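Local coordinates for protein tylactone synthase starter module and modules 1 & 2 (Streptomyces fradiae, PDB 2Z5L) that probably reduces the beta-keto group of a polyketide intermediate with NADPH, as the first ketoreductase of the tylosin polyketide synthase, and so sets product stereochemistry, at residues A[180-188]-A[230-238]; A[482-490]-A[498-508]. One frame throughout, in Å; residues are numbered along the deposited sequence.

Contact 1 of 2, residues A[180-188]-A[230-238]; sequences WGGLIDLPE and EDQVAVRAS
With CG anti to the backbone N (chi1 -160°), Asp185 brings OD2 to the guanidinium of Arg236, which folds back through a bend at chi2 (-72°). The two groups close one end of a parallel pair of strands, 180-186 and 232-236, in the N-terminal, Rossmann-like structural half of the ketoreductase. Backbone bonds zip the pair: Leu183 N to Asp231 O, Val233 N to Leu183 O (3.1 Å), Asp185 N to Val233 O, and Val235 N to Asp185 O (2.7 Å). On one face Ile184 and Val235 lie side by side, CG2 to CG2 at 3.9 Å, against helix 214-224; Leu183 and Asp185 project from the other, against Trp166 of helix 160-175. Asp231 O is gripped twice, by Leu183 N from above its carbonyl plane and by a water that also accepts from Trp180 NE1. Pro187 packs across the end of the second strand, its CG 3.0 Å from Val235 O. Asp185 OD1 is held by Thr146 OG1 and Ala149 N, which fixes the carboxylate's rotation, while Arg236 NH2 has a second acidic partner in Glu156. The carboxylate and guanidinium planes stand 46° apart, and Arg236 NH2 reaches Asp185 OD2 at 2.9 Å, nearly along the carboxylate C-O axis.

Contact 2 of 2, residues A[482-490]-A[498-508]; sequences WERFAPATN and FDTVPEAREAL
Trp482 lays its indole against the 498-508 segment: Val501 CG1 sits over one face in a CH-pi contact, 3.7 Å from the centroid of the five-membered ring. The benzo end, CH2, reaches Phe498 CD2 at 3.5 Å with the rings oblique, and Trp482 CB presses on Glu503 CB. Trp482 NE1 is hydrogen-bonded to Tyr29 OH. Glu483 bends at chi2 (-67°) to place OE2 3.3 Å from Ala507 CB, but its OE1 comes within 3.4 Å of Glu506 OE1, two like charges close together on exposed side chains. Phe485 presents its edge to the face of Phe498 in a T-shaped pair, centroids 5.3 Å apart and planes at 70°. Ala486 is the small residue at the close approach of the helices, its CB 4.0 Å from Ala504 CB and also against Leu508 CG. Pro487 CD rests on Ala507 CB at 3.6 Å, where the helix is kinked. Thr489 CG2 touches the Phe498 ring, and Asn490 OD1 lies by Leu508 CD2. With helix axes 7.6 Å apart at -61°, this is a C-terminal helix pair packed through alanines beside an aromatic cluster of Trp482, Phe485 and Phe498.

Contact 1 closes before contact 2 opens along the chain, and their centres lie 23 Å apart, with nearest atoms about 6 Å apart and not touching. Contact 1 joins neighbouring parallel strands of the N-terminal half, whereas contact 2 pairs the last two helices, 482-492 and 502-507. Strand 239-247, which follows 232-236, bridges the two regions: Val245 meets Phe498 and Val501, and Arg247 forms a salt bridge with Glu503. In the other direction, Arg493, just after helix 482-492, pairs with Asp231 and bonds Trp180 O. The C-terminal end of the chain therefore packs back onto the N-terminal half, tying together the two halves of the ketoreductase.

Contact 1 of 2, residues A[180-188]-A[230-238]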
loop_
_atom_site.group_PDB
_atom_site.type_symbol
_atom_site.label_atom_id
_atom_site.label_comp_id
_atom_site.label_asym_id
_atom_site.label_seq_id
_atom_site.Cartn_x
_atom_site.Cartn_y
_atom_site.Cartn_z
ATOM N N TRP A 180 -6.814 13.605 11.016
ATOM C CA TRP A 180 -7.337 12.490 10.240
ATOM C C TRP A 180 -8.503 11.766 10.899
ATOM O O TRP A 180 -8.422 11.342 12.053
ATOM C CB TRP A 180 -6.233 11.475 9.931
ATOM C CG TRP A 180 -6.699 10.425 8.985
ATOM C CD1 TRP A 180 -6.977 9.117 9.269
ATOM C CD2 TRP A 180 -7.000 10.609 7.601
ATOM N NE1 TRP A 180 -7.433 8.476 8.143
ATOM C CE2 TRP A 180 -7.458 9.370 7.104
ATOM C CE3 TRP A 180 -6.926 11.707 6.728
ATOM C CZ2 TRP A 180 -7.844 9.194 5.775
ATOM C CZ3 TRP A 180 -7.312 11.528 5.404
ATOM C CH2 TRP A 180 -7.763 10.280 4.945
ATOM N N GLY A 181 -9.586 11.618 10.149
ATOM C CA GLY A 181 -10.746 10.931 10.673
ATOM C C GLY A 181 -10.688 9.447 10.350
ATOM O O GLY A 181 -10.436 8.627 11.227
ATOM N N GLY A 182 -10.923 9.107 9.086
ATOM C CA GLY A 182 -10.881 7.720 8.664
ATOM C C GLY A 182 -11.215 7.485 7.202
ATOM O O GLY A 182 -11.457 8.423 6.435
ATOM N N LEU A 183 -11.234 6.205 6.832
ATOM C CA LEU A 183 -11.536 5.751 5.469
ATOM C C LEU A 183 -12.794 4.883 5.490
ATOM O O LEU A 183 -12.938 4.021 6.353
ATOM C CB LEU A 183 -10.367 4.917 4.923
ATOM C CG LEU A 183 -9.045 5.634 4.603
ATOM C CD1 LEU A 183 -7.853 4.754 4.970
ATOM C CD2 LEU A 183 -9.038 5.988 3.118
ATOM N N ILE A 184 -13.699 5.109 4.546
ATOM C CA ILE A 184 -14.932 4.336 4.470
ATOM C C ILE A 184 -15.157 3.894 3.025
ATOM O O ILE A 184 -15.232 4.727 2.122
ATOM C CB ILE A 184 -16.136 5.182 4.906
ATOM C CG1 ILE A 184 -15.936 5.683 6.337
ATOM C CG2 ILE A 184 -17.410 4.364 4.792
ATOM C CD1 ILE A 184 -16.985 6.724 6.784
ATOM N N ASP A 185 -15.274 2.587 2.804
ATOM C CA ASP A 185 -15.470 2.065 1.451
ATOM C C ASP A 185 -16.950 1.811 1.138
ATOM O O ASP A 185 -17.594 0.973 1.767
ATOM C CB ASP A 185 -14.668 0.770 1.275
ATOM C CG ASP A 185 -14.424 0.431 -0.177
ATOM O OD1 ASP A 185 -13.808 1.254 -0.896
ATOM O OD2 ASP A 185 -14.838 -0.663 -0.603
ATOM N N LEU A 186 -17.477 2.535 0.156
ATOM C CA LEU A 186 -18.873 2.393 -0.218
ATOM C C LEU A 186 -19.123 1.256 -1.200
ATOM O O LEU A 186 -18.233 0.856 -1.950
ATOM C CB LEU A 186 -19.399 3.709 -0.801
ATOM C CG LEU A 186 -19.343 4.896 0.158
ATOM C CD1 LEU A 186 -20.063 6.078 -0.456
ATOM C CD2 LEU A 186 -19.976 4.521 1.495
ATOM N N PRO A 187 -20.350 0.706 -1.187
ATOM C CA PRO A 187 -20.781 -0.391 -2.058
ATOM C C PRO A 187 -20.653 -0.063 -3.544
ATOM O O PRO A 187 -19.980 -0.775 -4.290
ATOM C CB PRO A 187 -22.232 -0.600 -1.643
ATOM C CG PRO A 187 -22.205 -0.272 -0.182
ATOM C CD PRO A 187 -21.363 0.976 -0.147
ATOM N N GLU A 188 -21.307 1.017 -3.960
ATOM C CA GLU A 188 -21.289 1.449 -5.356
ATOM C C GLU A 188 -21.746 0.346 -6.303
ATOM O O GLU A 188 -22.904 -0.066 -6.265
ATOM C CB GLU A 188 -19.888 1.922 -5.752
ATOM C CG GLU A 188 -19.612 3.392 -5.455
ATOM C CD GLU A 188 -20.408 4.328 -6.347
ATOM O OE1 GLU A 188 -21.646 4.400 -6.186
ATOM O OE2 GLU A 188 -19.794 4.984 -7.221
ATOM N N GLU A 230 -13.128 3.288 14.650
ATOM C CA GLU A 230 -13.020 2.482 13.446
ATOM C C GLU A 230 -12.790 3.399 12.242
ATOM O O GLU A 230 -13.732 3.765 11.533
ATOM C CB GLU A 230 -14.293 1.661 13.248
ATOM C CG GLU A 230 -14.562 0.647 14.354
ATOM C CD GLU A 230 -13.620 -0.552 14.311
ATOM O OE1 GLU A 230 -13.744 -1.435 15.189
ATOM O OE2 GLU A 230 -12.763 -0.612 13.404
ATOM N N ASP A 231 -11.531 3.771 12.029
ATOM C CA ASP A 231 -11.149 4.646 10.932
ATOM C C ASP A 231 -10.776 3.894 9.649
ATOM O O ASP A 231 -10.091 4.435 8.780
ATOM C CB ASP A 231 -9.992 5.567 11.369
ATOM C CG ASP A 231 -8.807 4.802 11.953
ATOM O OD1 ASP A 231 -7.844 5.462 12.408
ATOM O OD2 ASP A 231 -8.833 3.553 11.961
ATOM N N GLN A 232 -11.244 2.654 9.539
ATOM C CA GLN A 232 -11.000 1.809 8.374
ATOM C C GLN A 232 -12.165 0.827 8.288
ATOM O O GLN A 232 -12.090 -0.290 8.807
ATOM C CB GLN A 232 -9.680 1.033 8.516
ATOM C CG GLN A 232 -8.411 1.868 8.365
ATOM C CD GLN A 232 -7.154 1.009 8.328
ATOM O OE1 GLN A 232 -6.995 0.157 7.451
ATOM N NE2 GLN A 232 -6.263 1.227 9.276
ATOM N N VAL A 233 -13.242 1.253 7.633
ATOM C CA VAL A 233 -14.447 0.441 7.510
ATOM C C VAL A 233 -14.912 0.277 6.065
ATOM O O VAL A 233 -14.692 1.145 5.225
ATOM C CB VAL A 233 -15.594 1.074 8.344
ATOM C CG1 VAL A 233 -16.836 0.191 8.313
ATOM C CG2 VAL A 233 -15.124 1.291 9.775
ATOM N N ALA A 234 -15.547 -0.854 5.780
ATOM C CA ALA A 234 -16.055 -1.129 4.448
ATOM C C ALA A 234 -17.550 -1.381 4.564
ATOM O O ALA A 234 -17.979 -2.327 5.227
ATOM C CB ALA A 234 -15.363 -2.348 3.865
ATOM N N VAL A 235 -18.343 -0.530 3.931
ATOM C CA VAL A 235 -19.788 -0.681 3.981
ATOM C C VAL A 235 -20.288 -1.546 2.835
ATOM O O VAL A 235 -20.062 -1.243 1.664
ATOM C CB VAL A 235 -20.490 0.690 3.916
ATOM C CG1 VAL A 235 -21.998 0.503 3.922
ATOM C CG2 VAL A 235 -20.053 1.548 5.093
ATOM N N ARG A 236 -20.978 -2.625 3.190
ATOM C CA ARG A 236 -21.533 -3.558 2.216
ATOM C C ARG A 236 -22.986 -3.844 2.587
ATOM O O ARG A 236 -23.421 -3.523 3.699
ATOM C CB ARG A 236 -20.724 -4.861 2.222
ATOM C CG ARG A 236 -19.296 -4.720 1.703
ATOM C CD ARG A 236 -19.284 -4.509 0.197
ATOM N NE ARG A 236 -17.925 -4.421 -0.340
ATOM C CZ ARG A 236 -17.118 -3.376 -0.184
ATOM N NH1 ARG A 236 -17.521 -2.310 0.496
ATOM N NH2 ARG A 236 -15.902 -3.397 -0.705
ATOM N N ALA A 237 -23.732 -4.441 1.658
ATOM C CA ALA A 237 -25.135 -4.777 1.900
ATOM C C ALA A 237 -25.236 -5.660 3.136
ATOM O O ALA A 237 -26.188 -5.574 3.911
ATOM C CB ALA A 237 -25.721 -5.501 0.696
ATOM N N SER A 238 -24.222 -6.494 3.313
ATOM C CA SER A 238 -24.143 -7.407 4.434
ATOM C C SER A 238 -23.948 -6.617 5.725
ATOM O O SER A 238 -24.228 -7.110 6.818
ATOM C CB SER A 238 -22.965 -8.354 4.226
ATOM O OG SER A 238 -22.843 -8.713 2.854
HETATM O O HOH W 1 -7.671 5.613 8.588
#

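Contact 2 of 2, residues A[482-490]-A[498-508]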
loop_
_atom_site.group_PDB
_atom_site.type_symbol
_atom_site.label_atom_id
_atom_site.label_comp_id
_atom_site.label_asym_id
_atom_site.label_seq_id
_atom_site.Cartn_x
_atom_site.Cartn_y
_atom_site.Cartn_z
ATOM N N TRP A 482 5.643 -7.156 19.551
ATOM C CA TRP A 482 4.316 -6.697 19.938
ATOM C C TRP A 482 4.253 -6.074 21.330
ATOM O O TRP A 482 3.419 -5.206 21.587
ATOM C CB TRP A 482 3.326 -7.853 19.865
ATOM C CG TRP A 482 2.983 -8.273 18.468
ATOM C CD1 TRP A 482 3.088 -9.529 17.939
ATOM C CD2 TRP A 482 2.422 -7.450 17.439
ATOM N NE1 TRP A 482 2.621 -9.540 16.645
ATOM C CE2 TRP A 482 2.206 -8.276 16.315
ATOM C CE3 TRP A 482 2.077 -6.095 17.360
ATOM C CZ2 TRP A 482 1.660 -7.793 15.125
ATOM C CZ3 TRP A 482 1.534 -5.613 16.182
ATOM C CH2 TRP A 482 1.330 -6.463 15.076
ATOM N N GLU A 483 5.121 -6.523 22.231
ATOM C CA GLU A 483 5.136 -5.989 23.587
ATOM C C GLU A 483 5.768 -4.607 23.589
ATOM O O GLU A 483 6.107 -4.063 24.640
ATOM C CB GLU A 483 5.918 -6.922 24.523
ATOM C CG GLU A 483 5.273 -8.296 24.722
ATOM C CD GLU A 483 3.948 -8.233 25.476
ATOM O OE1 GLU A 483 3.258 -9.273 25.544
ATOM O OE2 GLU A 483 3.602 -7.152 26.004
ATOM N N ARG A 484 5.923 -4.039 22.401
ATOM C CA ARG A 484 6.523 -2.722 22.268
ATOM C C ARG A 484 5.847 -1.949 21.147
ATOM O O ARG A 484 5.915 -0.724 21.098
ATOM C CB ARG A 484 8.014 -2.871 21.972
ATOM C CG ARG A 484 8.775 -1.563 21.947
ATOM C CD ARG A 484 10.244 -1.816 21.665
ATOM N NE ARG A 484 11.026 -0.583 21.646
ATOM C CZ ARG A 484 12.297 -0.515 21.259
ATOM N NH1 ARG A 484 12.926 -1.614 20.861
ATOM N NH2 ARG A 484 12.936 0.649 21.262
ATOM N N PHE A 485 5.184 -2.677 20.257
ATOM C CA PHE A 485 4.499 -2.078 19.123
ATOM C C PHE A 485 3.097 -1.616 19.498
ATOM O O PHE A 485 2.754 -0.451 19.321
ATOM C CB PHE A 485 4.401 -3.095 17.988
ATOM C CG PHE A 485 4.086 -2.490 16.652
ATOM C CD1 PHE A 485 5.098 -1.978 15.854
ATOM C CD2 PHE A 485 2.775 -2.434 16.191
ATOM C CE1 PHE A 485 4.814 -1.417 14.609
ATOM C CE2 PHE A 485 2.478 -1.876 14.949
ATOM C CZ PHE A 485 3.499 -1.366 14.159
ATOM N N ALA A 486 2.289 -2.541 20.007
ATOM C CA ALA A 486 0.917 -2.236 20.396
ATOM C C ALA A 486 0.811 -0.969 21.239
ATOM O O ALA A 486 0.071 -0.049 20.899
ATOM C CB ALA A 486 0.307 -3.417 21.143
ATOM N N PRO A 487 1.559 -0.895 22.348
ATOM C CA PRO A 487 1.485 0.303 23.188
ATOM C C PRO A 487 1.973 1.572 22.490
ATOM O O PRO A 487 1.366 2.637 22.626
ATOM C CB PRO A 487 2.348 -0.072 24.393
ATOM C CG PRO A 487 3.380 -0.975 23.800
ATOM C CD PRO A 487 2.553 -1.848 22.873
ATOM N N ALA A 488 3.063 1.449 21.738
ATOM C CA ALA A 488 3.651 2.583 21.026
ATOM C C ALA A 488 2.720 3.143 19.960
ATOM O O ALA A 488 2.401 4.330 19.946
ATOM C CB ALA A 488 4.970 2.165 20.393
ATOM N N THR A 489 2.299 2.269 19.060
ATOM C CA THR A 489 1.416 2.645 17.980
ATOM C C THR A 489 0.104 3.196 18.517
ATOM O O THR A 489 -0.521 4.057 17.897
ATOM C CB THR A 489 1.152 1.434 17.085
ATOM O OG1 THR A 489 2.397 0.985 16.535
ATOM C CG2 THR A 489 0.194 1.786 15.959
ATOM N N ASN A 490 -0.309 2.714 19.681
ATOM C CA ASN A 490 -1.557 3.180 20.261
ATOM C C ASN A 490 -1.402 4.552 20.912
ATOM O O ASN A 490 -2.364 5.315 20.999
ATOM C CB ASN A 490 -2.078 2.163 21.274
ATOM C CG ASN A 490 -3.501 2.457 21.708
ATOM O OD1 ASN A 490 -4.444 1.787 21.278
ATOM N ND2 ASN A 490 -3.661 3.456 22.580
ATOM N N PHE A 498 -4.910 -3.614 15.204
ATOM C CA PHE A 498 -4.124 -4.721 15.723
ATOM C C PHE A 498 -4.773 -5.491 16.871
ATOM O O PHE A 498 -4.118 -6.324 17.503
ATOM C CB PHE A 498 -2.748 -4.224 16.180
ATOM C CG PHE A 498 -1.990 -3.459 15.124
ATOM C CD1 PHE A 498 -2.154 -2.083 14.988
ATOM C CD2 PHE A 498 -1.104 -4.117 14.275
ATOM C CE1 PHE A 498 -1.446 -1.374 14.020
ATOM C CE2 PHE A 498 -0.393 -3.421 13.303
ATOM C CZ PHE A 498 -0.562 -2.044 13.176
ATOM N N ASP A 499 -6.041 -5.226 17.169
ATOM C CA ASP A 499 -6.678 -5.961 18.262
ATOM C C ASP A 499 -6.739 -7.455 17.966
ATOM O O ASP A 499 -6.697 -8.269 18.885
ATOM C CB ASP A 499 -8.095 -5.444 18.538
ATOM C CG ASP A 499 -8.105 -4.157 19.352
ATOM O OD1 ASP A 499 -7.129 -3.906 20.100
ATOM O OD2 ASP A 499 -9.096 -3.404 19.255
ATOM N N THR A 500 -6.828 -7.813 16.688
ATOM C CA THR A 500 -6.895 -9.214 16.290
ATOM C C THR A 500 -5.571 -9.953 16.455
ATOM O O THR A 500 -5.425 -11.084 15.991
ATOM C CB THR A 500 -7.354 -9.355 14.828
ATOM O OG1 THR A 500 -6.908 -8.219 14.075
ATOM C CG2 THR A 500 -8.865 -9.468 14.751
ATOM N N VAL A 501 -4.604 -9.311 17.103
ATOM C CA VAL A 501 -3.307 -9.933 17.337
ATOM C C VAL A 501 -3.136 -10.161 18.828
ATOM O O VAL A 501 -3.093 -9.208 19.605
ATOM C CB VAL A 501 -2.144 -9.058 16.851
ATOM C CG1 VAL A 501 -0.827 -9.730 17.194
ATOM C CG2 VAL A 501 -2.246 -8.837 15.351
ATOM N N PRO A 502 -3.029 -11.435 19.246
ATOM C CA PRO A 502 -2.865 -11.819 20.650
ATOM C C PRO A 502 -1.839 -11.003 21.431
ATOM O O PRO A 502 -2.170 -10.331 22.411
ATOM C CB PRO A 502 -2.473 -13.287 20.550
ATOM C CG PRO A 502 -3.261 -13.741 19.357
ATOM C CD PRO A 502 -3.001 -12.625 18.377
ATOM N N GLU A 503 -0.591 -11.073 20.986
ATOM C CA GLU A 503 0.514 -10.376 21.627
ATOM C C GLU A 503 0.291 -8.869 21.696
ATOM O O GLU A 503 0.842 -8.180 22.563
ATOM C CB GLU A 503 1.809 -10.685 20.874
ATOM C CG GLU A 503 2.198 -12.163 20.859
ATOM C CD GLU A 503 1.312 -13.031 19.976
ATOM O OE1 GLU A 503 1.476 -14.265 20.014
ATOM O OE2 GLU A 503 0.458 -12.496 19.240
ATOM N N ALA A 504 -0.519 -8.362 20.774
ATOM C CA ALA A 504 -0.824 -6.940 20.732
ATOM C C ALA A 504 -1.803 -6.585 21.850
ATOM O O ALA A 504 -1.529 -5.702 22.667
ATOM C CB ALA A 504 -1.417 -6.577 19.375
ATOM N N ARG A 505 -2.934 -7.286 21.892
ATOM C CA ARG A 505 -3.951 -7.030 22.909
ATOM C C ARG A 505 -3.400 -7.191 24.323
ATOM O O ARG A 505 -4.028 -6.761 25.287
ATOM C CB ARG A 505 -5.146 -7.970 22.721
ATOM C CG ARG A 505 -6.447 -7.424 23.293
ATOM C CD ARG A 505 -6.883 -6.184 22.513
ATOM N NE ARG A 505 -8.041 -5.515 23.103
ATOM C CZ ARG A 505 -8.019 -4.835 24.246
ATOM N NH1 ARG A 505 -6.892 -4.727 24.937
ATOM N NH2 ARG A 505 -9.124 -4.252 24.694
ATOM N N GLU A 506 -2.227 -7.808 24.438
ATOM C CA GLU A 506 -1.590 -8.036 25.734
ATOM C C GLU A 506 -0.901 -6.795 26.283
ATOM O O GLU A 506 -1.168 -6.374 27.408
ATOM C CB GLU A 506 -0.551 -9.152 25.628
ATOM C CG GLU A 506 -1.110 -10.542 25.387
ATOM C CD GLU A 506 -0.006 -11.565 25.160
ATOM O OE1 GLU A 506 0.914 -11.649 26.004
ATOM O OE2 GLU A 506 -0.059 -12.285 24.140
ATOM N N ALA A 507 0.003 -6.226 25.494
ATOM C CA ALA A 507 0.730 -5.039 25.918
ATOM C C ALA A 507 -0.241 -3.884 26.098
ATOM O O ALA A 507 0.010 -2.962 26.873
ATOM C CB ALA A 507 1.798 -4.681 24.894
ATOM N N LEU A 508 -1.357 -3.947 25.381
ATOM C CA LEU A 508 -2.371 -2.904 25.461
ATOM C C LEU A 508 -3.009 -2.849 26.851
ATOM O O LEU A 508 -3.262 -3.881 27.474
ATOM C CB LEU A 508 -3.445 -3.132 24.386
ATOM C CG LEU A 508 -3.101 -2.735 22.940
ATOM C CD1 LEU A 508 -4.074 -3.385 21.969
ATOM C CD2 LEU A 508 -3.136 -1.221 22.808
#